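Local coordinates for protein beta-galactosidase (Streptococcus pneumoniae, PDB 4CU9) that is a calcium-containing carbohydrate-binding module of a large multimodular beta-galactosidase and probably binds carbohydrate, at residues 19-24 / 33-38; 48-53 / 173-178; 86-91 / 143-148. One frame throughout, in Å; residues are numbered along the deposited sequence.

From the N terminus, the chain runs through strand 18-21, leaves it in a loop and returns at 33-38, where contact 1 closes a short loop and sets a 3-10 turn against the strand. Contact 2 opens next: strand 49-50 pairs with strand 173-182, a closure that spans most of the domain. Contact 3, between 86-91 and 143-148, is nested inside that span and joins the loops that follow strands 73-86 and 132-139. Contacts 1 and 2 touch each other and share the calcium ion, whereas contact 3 meets contact 2 through F86 and F87 and stays clear of contact 1.

Contact 1: residues 19-24 / 33-38; sequences AFASAT and DRVDYL. With CA (calcium ion), chain C.
V35 lies against the backbone and alanines of strand 18-21, fitting the 3-10 turn that begins at V35 onto this strand of the beta-sandwich of the galactose-binding-like domain. Its side chain spreads over the strand and the loop that follows it, atom by atom. CB is 4.0 Å from T24 OG1, and the T24 and V35 side chains cross at about a right angle. CG1, set between the backbone N and the carbonyl carbon (chi1 74°), reaches to the carbonyl O of A19. CG2 goes the other way, anti to the backbone N, and meets the strand at F20 C, 3.6 Å away, with A21 CB 3.9 Å from the same CG2.

A19 CB fills the other end of the contact, 3.3 Å from V35 O and 4.0 Å from L38 CB. V35 O also accepts L38 N, a bond of the 3-10 turn. T24 OG1 is buried and satisfied from elsewhere, by S115 O and W49 NE1, so its meeting with V35 is pure packing. The turn also presents Y37 O to the calcium ion at 2.2 Å, in a site completed by D40, D42, I177, E178 and a water. Beside A19 a second water bridges the two segments, accepting from A19 N at 2.9 Å and donating to D36 OD1 at 2.7 Å.

Contact 2: residues 48-53 / 173-178; sequences RWTNWS and GVAMIE. With CA (calcium ion), chain C.
R48-N51 and G173-I177 run antiparallel, their end-to-end directions 159° apart. W49 and M176 form a hydrogen-bonded pair: W49 N donates to M176 O at 2.8 Å and M176 N to W49 O at 2.9 Å. T50 and A175 are the neighbouring non-hydrogen-bonded pair, and CA-H...O contacts from T50 CA to V174 O and from A175 CA to W49 O supplement the pairing. Beyond T50 the bond from N51 N to V174 O is weak, but the N51 side chain takes over. Its CG sits between the backbone N and the carbonyl carbon (chi1 71°), and OD1 receives V174 N at 2.8 Å in the carbonyl plane.

Strand 49-50 thus extends the sheet of the galactose-binding-like beta-sandwich along strand 173-182, which makes a classic beta bulge at I177 and E178, both facing H85. Here the chain turns to the calcium ion, bound by I177 O at 2.3 Å and by E178 OE1 at 2.2 Å.

On the face of W49 and M176, M176 CG touches the indole at its edge, 4.0 Å from CE3, while SD makes an oblique Met-aromatic contact with the six-membered ring. V174 CG1 packs against CZ3 of the same ring. On the other face, T50 OG1 rests against A175 CB at 3.3 Å.

Contact 3: residues 86-91 / 143-148; sequences FFADSG and IAAGDE
F86 meets I143, A144, A145 and G146 in turn, starting with its ring. The CG of F86 is anti to the carbonyl carbon (chi1 -66°); further out, CE2 lies 3.8 Å from I143 CG2, the two side chains crossing obliquely. A144 O sits at the ring edge, near its plane, 4.0 Å from CD2. F86 N donates to a water at 2.8 Å, and the same water donates to A144 O and D147 O, so one molecule ties the strand end to two carbonyls of the 143-148 loop. F86 O faces A145 CA in a CA-H...O contact and takes a weak hydrogen bond from G146 N at 3.5 Å.

In the galactose-binding-like sandwich this joins two loops at the domain surface, those following strands 73-86 and 132-139. The F86 ring itself also packs on M176 and L98.

The CB of F87 points away from the 143-148 loop, and its side chain packs on A175, I177 and R48; its backbone passes A145 CB, with C nearest at 3.7 Å. A88 then sets CB against A145 CB, also at 3.7 Å. D89 OD1 accepts G91 N at 3.1 Å in an Asx turn, met from above the carboxylate plane.

Contact 1: residues 19-24 / 33-38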
# COMPACT_ATOMS: atom_id res chain seq x y z
N ALA A 19 0.80 7.48 3.71
CA ALA A 19 0.95 6.12 3.28
C ALA A 19 0.97 5.26 4.52
O ALA A 19 1.34 5.71 5.60
CB ALA A 19 2.21 5.94 2.47
N PHE A 20 0.46 4.04 4.38
CA PHE A 20 0.47 3.07 5.49
C PHE A 20 0.70 1.67 5.00
O PHE A 20 0.38 1.34 3.82
CB PHE A 20 -0.80 3.17 6.36
CG PHE A 20 -2.02 2.67 5.66
CD1 PHE A 20 -2.73 3.51 4.84
CD2 PHE A 20 -2.36 1.35 5.75
CE1 PHE A 20 -3.85 3.02 4.15
CE2 PHE A 20 -3.44 0.85 5.06
CZ PHE A 20 -4.17 1.69 4.26
N ALA A 21 1.15 0.81 5.92
CA ALA A 21 1.29 -0.61 5.65
C ALA A 21 1.07 -1.51 6.86
O ALA A 21 1.30 -1.12 7.99
CB ALA A 21 2.63 -0.91 4.99
N SER A 22 0.58 -2.71 6.59
CA SER A 22 0.46 -3.73 7.63
C SER A 22 1.81 -4.10 8.25
O SER A 22 1.88 -4.39 9.46
CB SER A 22 -0.26 -4.97 7.09
OG SER A 22 0.42 -5.60 6.03
N ALA A 23 2.84 -4.17 7.41
CA ALA A 23 4.22 -4.41 7.84
C ALA A 23 5.24 -3.71 6.96
O ALA A 23 4.98 -3.53 5.79
CB ALA A 23 4.53 -5.90 7.84
N THR A 24 6.40 -3.36 7.52
CA THR A 24 7.42 -2.69 6.74
C THR A 24 8.78 -3.08 7.32
O THR A 24 8.91 -3.21 8.54
CB THR A 24 7.27 -1.15 6.79
OG1 THR A 24 6.03 -0.72 6.23
CG2 THR A 24 8.40 -0.42 6.11
N ASP A 33 14.25 0.96 3.92
CA ASP A 33 12.89 0.92 3.34
C ASP A 33 11.97 1.74 4.23
O ASP A 33 12.10 1.72 5.45
CB ASP A 33 12.37 -0.51 3.26
CG ASP A 33 13.27 -1.44 2.47
OD1 ASP A 33 14.00 -0.98 1.56
OD2 ASP A 33 13.15 -2.65 2.71
N ARG A 34 11.05 2.48 3.62
CA ARG A 34 10.14 3.34 4.34
C ARG A 34 8.80 3.37 3.62
O ARG A 34 8.76 3.49 2.39
CB ARG A 34 10.66 4.80 4.42
CG ARG A 34 12.00 5.01 5.12
CD ARG A 34 11.94 4.65 6.60
NE ARG A 34 13.25 4.85 7.28
CZ ARG A 34 14.17 3.90 7.50
NH1 ARG A 34 13.99 2.61 7.15
NH2 ARG A 34 15.30 4.25 8.12
N VAL A 35 7.72 3.28 4.37
CA VAL A 35 6.39 3.32 3.77
C VAL A 35 6.09 4.71 3.19
O VAL A 35 5.35 4.87 2.23
CB VAL A 35 5.30 2.92 4.76
CG1 VAL A 35 5.05 4.03 5.78
CG2 VAL A 35 4.03 2.56 4.05
N ASP A 36 6.70 5.74 3.77
CA ASP A 36 6.50 7.09 3.28
C ASP A 36 7.06 7.27 1.88
O ASP A 36 6.70 8.22 1.22
CB ASP A 36 7.11 8.09 4.26
CG ASP A 36 6.22 8.27 5.52
OD1 ASP A 36 5.01 8.56 5.39
OD2 ASP A 36 6.73 8.14 6.66
N TYR A 37 7.92 6.37 1.40
CA TYR A 37 8.39 6.44 0.02
C TYR A 37 7.32 6.06 -0.99
O TYR A 37 7.50 6.32 -2.18
CB TYR A 37 9.62 5.56 -0.20
CG TYR A 37 10.85 5.96 0.57
CD1 TYR A 37 11.08 7.28 0.90
CD2 TYR A 37 11.80 5.02 0.97
CE1 TYR A 37 12.20 7.68 1.62
CE2 TYR A 37 12.95 5.42 1.66
CZ TYR A 37 13.14 6.75 1.99
OH TYR A 37 14.25 7.21 2.71
N LEU A 38 6.20 5.48 -0.53
CA LEU A 38 5.10 5.11 -1.40
C LEU A 38 4.38 6.28 -2.07
O LEU A 38 3.87 6.12 -3.18
CB LEU A 38 4.02 4.34 -0.66
CG LEU A 38 4.28 2.88 -0.29
CD1 LEU A 38 3.04 2.33 0.38
CD2 LEU A 38 4.60 2.06 -1.51
CA CA C . 8.19 6.91 -4.23
O HOH W 1 3.12 9.18 3.52
O HOH W 2 10.43 6.42 -3.94

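Contact 2: residues 48-53 / 173-178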
# COMPACT_ATOMS: atom_id res chain seq x y z
N ARG A 48 12.36 2.75 -1.57
CA ARG A 48 11.21 1.86 -1.71
C ARG A 48 10.62 1.47 -0.36
O ARG A 48 11.27 1.60 0.68
CB ARG A 48 11.63 0.61 -2.47
CG ARG A 48 12.74 -0.14 -1.77
CD ARG A 48 13.57 -0.92 -2.73
NE ARG A 48 14.61 -1.64 -1.99
CZ ARG A 48 15.92 -1.46 -2.14
NH1 ARG A 48 16.41 -0.62 -3.02
NH2 ARG A 48 16.75 -2.18 -1.41
N TRP A 49 9.36 1.09 -0.39
CA TRP A 49 8.74 0.38 0.69
C TRP A 49 8.88 -1.11 0.40
O TRP A 49 8.70 -1.56 -0.72
CB TRP A 49 7.26 0.76 0.82
CG TRP A 49 6.55 -0.19 1.71
CD1 TRP A 49 6.51 -0.15 3.07
CD2 TRP A 49 5.84 -1.34 1.32
NE1 TRP A 49 5.77 -1.21 3.55
CE2 TRP A 49 5.35 -1.96 2.49
CE3 TRP A 49 5.52 -1.91 0.07
CZ2 TRP A 49 4.60 -3.11 2.46
CZ3 TRP A 49 4.77 -3.04 0.04
CH2 TRP A 49 4.33 -3.65 1.23
N THR A 50 9.12 -1.87 1.46
CA THR A 50 9.15 -3.28 1.37
C THR A 50 8.70 -3.85 2.71
O THR A 50 8.76 -3.15 3.74
CB THR A 50 10.65 -3.58 1.16
OG1 THR A 50 11.03 -3.58 -0.23
CG2 THR A 50 11.15 -4.62 1.95
N ASN A 51 8.25 -5.09 2.71
CA ASN A 51 8.01 -5.82 4.00
C ASN A 51 8.94 -7.00 4.10
O ASN A 51 8.62 -8.00 4.73
CB ASN A 51 6.56 -6.31 4.08
CG ASN A 51 6.29 -7.45 3.13
OD1 ASN A 51 6.83 -7.48 2.01
ND2 ASN A 51 5.47 -8.41 3.56
N TRP A 52 10.11 -6.87 3.48
CA TRP A 52 11.13 -7.91 3.50
C TRP A 52 11.49 -8.25 4.97
O TRP A 52 11.58 -7.38 5.86
CB TRP A 52 12.42 -7.45 2.78
CG TRP A 52 13.46 -8.57 2.69
CD1 TRP A 52 13.50 -9.55 1.76
CD2 TRP A 52 14.53 -8.81 3.60
NE1 TRP A 52 14.54 -10.41 2.03
CE2 TRP A 52 15.20 -9.98 3.16
CE3 TRP A 52 15.00 -8.16 4.76
CZ2 TRP A 52 16.30 -10.50 3.82
CZ3 TRP A 52 16.09 -8.69 5.42
CH2 TRP A 52 16.74 -9.86 4.95
N SER A 53 11.71 -9.53 5.19
CA SER A 53 12.17 -10.04 6.44
C SER A 53 13.10 -11.21 6.20
O SER A 53 12.93 -11.96 5.25
CB SER A 53 10.97 -10.49 7.29
OG SER A 53 11.42 -11.03 8.54
N GLY A 173 9.22 -10.91 0.28
CA GLY A 173 8.36 -9.77 0.47
C GLY A 173 7.94 -9.12 -0.83
O GLY A 173 8.32 -9.56 -1.94
N VAL A 174 7.13 -8.10 -0.68
CA VAL A 174 6.71 -7.24 -1.79
C VAL A 174 7.49 -5.94 -1.68
O VAL A 174 7.78 -5.46 -0.56
CB VAL A 174 5.18 -6.97 -1.75
CG1 VAL A 174 4.69 -6.06 -2.91
CG2 VAL A 174 4.42 -8.28 -1.77
N ALA A 175 7.82 -5.35 -2.84
CA ALA A 175 8.50 -4.08 -2.88
C ALA A 175 7.84 -3.09 -3.84
O ALA A 175 7.40 -3.48 -4.94
CB ALA A 175 9.97 -4.27 -3.25
N MET A 176 7.71 -1.85 -3.40
CA MET A 176 7.09 -0.81 -4.19
C MET A 176 7.80 0.50 -4.08
O MET A 176 8.29 0.89 -2.99
CB MET A 176 5.61 -0.54 -3.79
CG MET A 176 4.70 -1.73 -3.80
SD MET A 176 2.95 -1.31 -3.54
CE MET A 176 2.52 -0.51 -5.04
N ILE A 177 7.81 1.20 -5.21
CA ILE A 177 8.42 2.52 -5.29
C ILE A 177 7.39 3.64 -5.21
O ILE A 177 7.71 4.73 -4.76
CB ILE A 177 9.24 2.61 -6.59
CG1 ILE A 177 10.47 1.72 -6.45
CG2 ILE A 177 9.66 4.04 -6.92
CD1 ILE A 177 11.06 1.32 -7.80
N GLU A 178 6.18 3.39 -5.70
CA GLU A 178 5.13 4.37 -5.65
C GLU A 178 3.76 3.71 -5.71
O GLU A 178 3.57 2.69 -6.36
CB GLU A 178 5.29 5.42 -6.76
CG GLU A 178 4.47 6.70 -6.56
CD GLU A 178 5.04 7.67 -5.55
OE1 GLU A 178 6.17 7.45 -5.01
OE2 GLU A 178 4.38 8.70 -5.30
CA CA C . 8.19 6.91 -4.23
O HOH W 2 10.43 6.42 -3.94

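Contact 3: residues 86-91 / 143-148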
# COMPACT_ATOMS: atom_id res chain seq x y z
N PHE A 86 6.22 -1.22 -8.87
CA PHE A 86 6.86 -2.27 -8.09
C PHE A 86 8.35 -2.31 -8.32
O PHE A 86 8.84 -1.88 -9.37
CB PHE A 86 6.23 -3.63 -8.41
CG PHE A 86 4.80 -3.73 -7.99
CD1 PHE A 86 4.48 -3.88 -6.66
CD2 PHE A 86 3.77 -3.71 -8.91
CE1 PHE A 86 3.17 -3.96 -6.25
CE2 PHE A 86 2.48 -3.83 -8.52
CZ PHE A 86 2.18 -3.97 -7.19
N PHE A 87 9.04 -2.90 -7.35
CA PHE A 87 10.48 -3.05 -7.40
C PHE A 87 10.79 -4.51 -7.18
O PHE A 87 9.98 -5.23 -6.60
CB PHE A 87 11.12 -2.25 -6.28
CG PHE A 87 12.60 -2.51 -6.07
CD1 PHE A 87 13.54 -1.86 -6.84
CD2 PHE A 87 13.04 -3.37 -5.07
CE1 PHE A 87 14.90 -2.07 -6.64
CE2 PHE A 87 14.39 -3.56 -4.84
CZ PHE A 87 15.32 -2.92 -5.63
N ALA A 88 11.95 -4.95 -7.67
CA ALA A 88 12.42 -6.31 -7.36
C ALA A 88 13.91 -6.33 -7.17
O ALA A 88 14.63 -5.57 -7.79
CB ALA A 88 12.03 -7.25 -8.48
N ASP A 89 14.35 -7.27 -6.34
CA ASP A 89 15.75 -7.57 -6.12
C ASP A 89 15.80 -9.00 -5.58
O ASP A 89 14.84 -9.77 -5.79
CB ASP A 89 16.41 -6.54 -5.19
CG ASP A 89 15.89 -6.57 -3.77
OD1 ASP A 89 14.97 -7.37 -3.46
OD2 ASP A 89 16.44 -5.80 -2.95
N SER A 90 16.88 -9.39 -4.89
CA SER A 90 17.00 -10.80 -4.46
C SER A 90 15.89 -11.23 -3.51
O SER A 90 15.43 -12.35 -3.60
CB SER A 90 18.36 -11.10 -3.81
OG SER A 90 18.58 -10.18 -2.76
N GLY A 91 15.44 -10.33 -2.66
CA GLY A 91 14.49 -10.66 -1.62
C GLY A 91 13.03 -10.31 -1.93
O GLY A 91 12.10 -10.84 -1.28
N ILE A 143 1.38 -7.50 -13.90
CA ILE A 143 1.82 -7.12 -12.56
C ILE A 143 3.24 -7.63 -12.38
O ILE A 143 3.45 -8.83 -12.10
CB ILE A 143 0.88 -7.65 -11.48
CG1 ILE A 143 -0.58 -7.25 -11.80
CG2 ILE A 143 1.31 -7.11 -10.12
CD1 ILE A 143 -0.83 -5.76 -11.91
N ALA A 144 4.18 -6.72 -12.60
CA ALA A 144 5.60 -6.97 -12.56
C ALA A 144 6.36 -5.70 -12.17
O ALA A 144 5.82 -4.59 -12.24
CB ALA A 144 6.06 -7.47 -13.92
N ALA A 145 7.60 -5.88 -11.76
CA ALA A 145 8.48 -4.80 -11.39
C ALA A 145 9.01 -4.16 -12.68
O ALA A 145 9.24 -4.85 -13.67
CB ALA A 145 9.62 -5.32 -10.55
N GLY A 146 9.21 -2.86 -12.68
CA GLY A 146 9.74 -2.19 -13.86
C GLY A 146 8.94 -0.95 -14.14
O GLY A 146 9.12 0.05 -13.50
N ASP A 147 8.04 -1.02 -15.11
CA ASP A 147 7.28 0.14 -15.52
C ASP A 147 6.17 0.37 -14.52
O ASP A 147 5.70 -0.56 -13.87
CB ASP A 147 6.63 -0.10 -16.89
CG ASP A 147 7.57 0.17 -18.02
OD1 ASP A 147 7.92 1.34 -18.22
OD2 ASP A 147 7.94 -0.80 -18.70
N GLU A 148 5.74 1.62 -14.43
CA GLU A 148 4.51 1.97 -13.73
C GLU A 148 3.29 1.30 -14.38
O GLU A 148 3.18 1.23 -15.61
CB GLU A 148 4.39 3.50 -13.68
CG GLU A 148 3.01 4.08 -13.59
CD GLU A 148 3.06 5.59 -13.50
OE1 GLU A 148 3.59 6.06 -12.48
OE2 GLU A 148 2.57 6.28 -14.44
O HOH W 3 5.93 -1.84 -11.63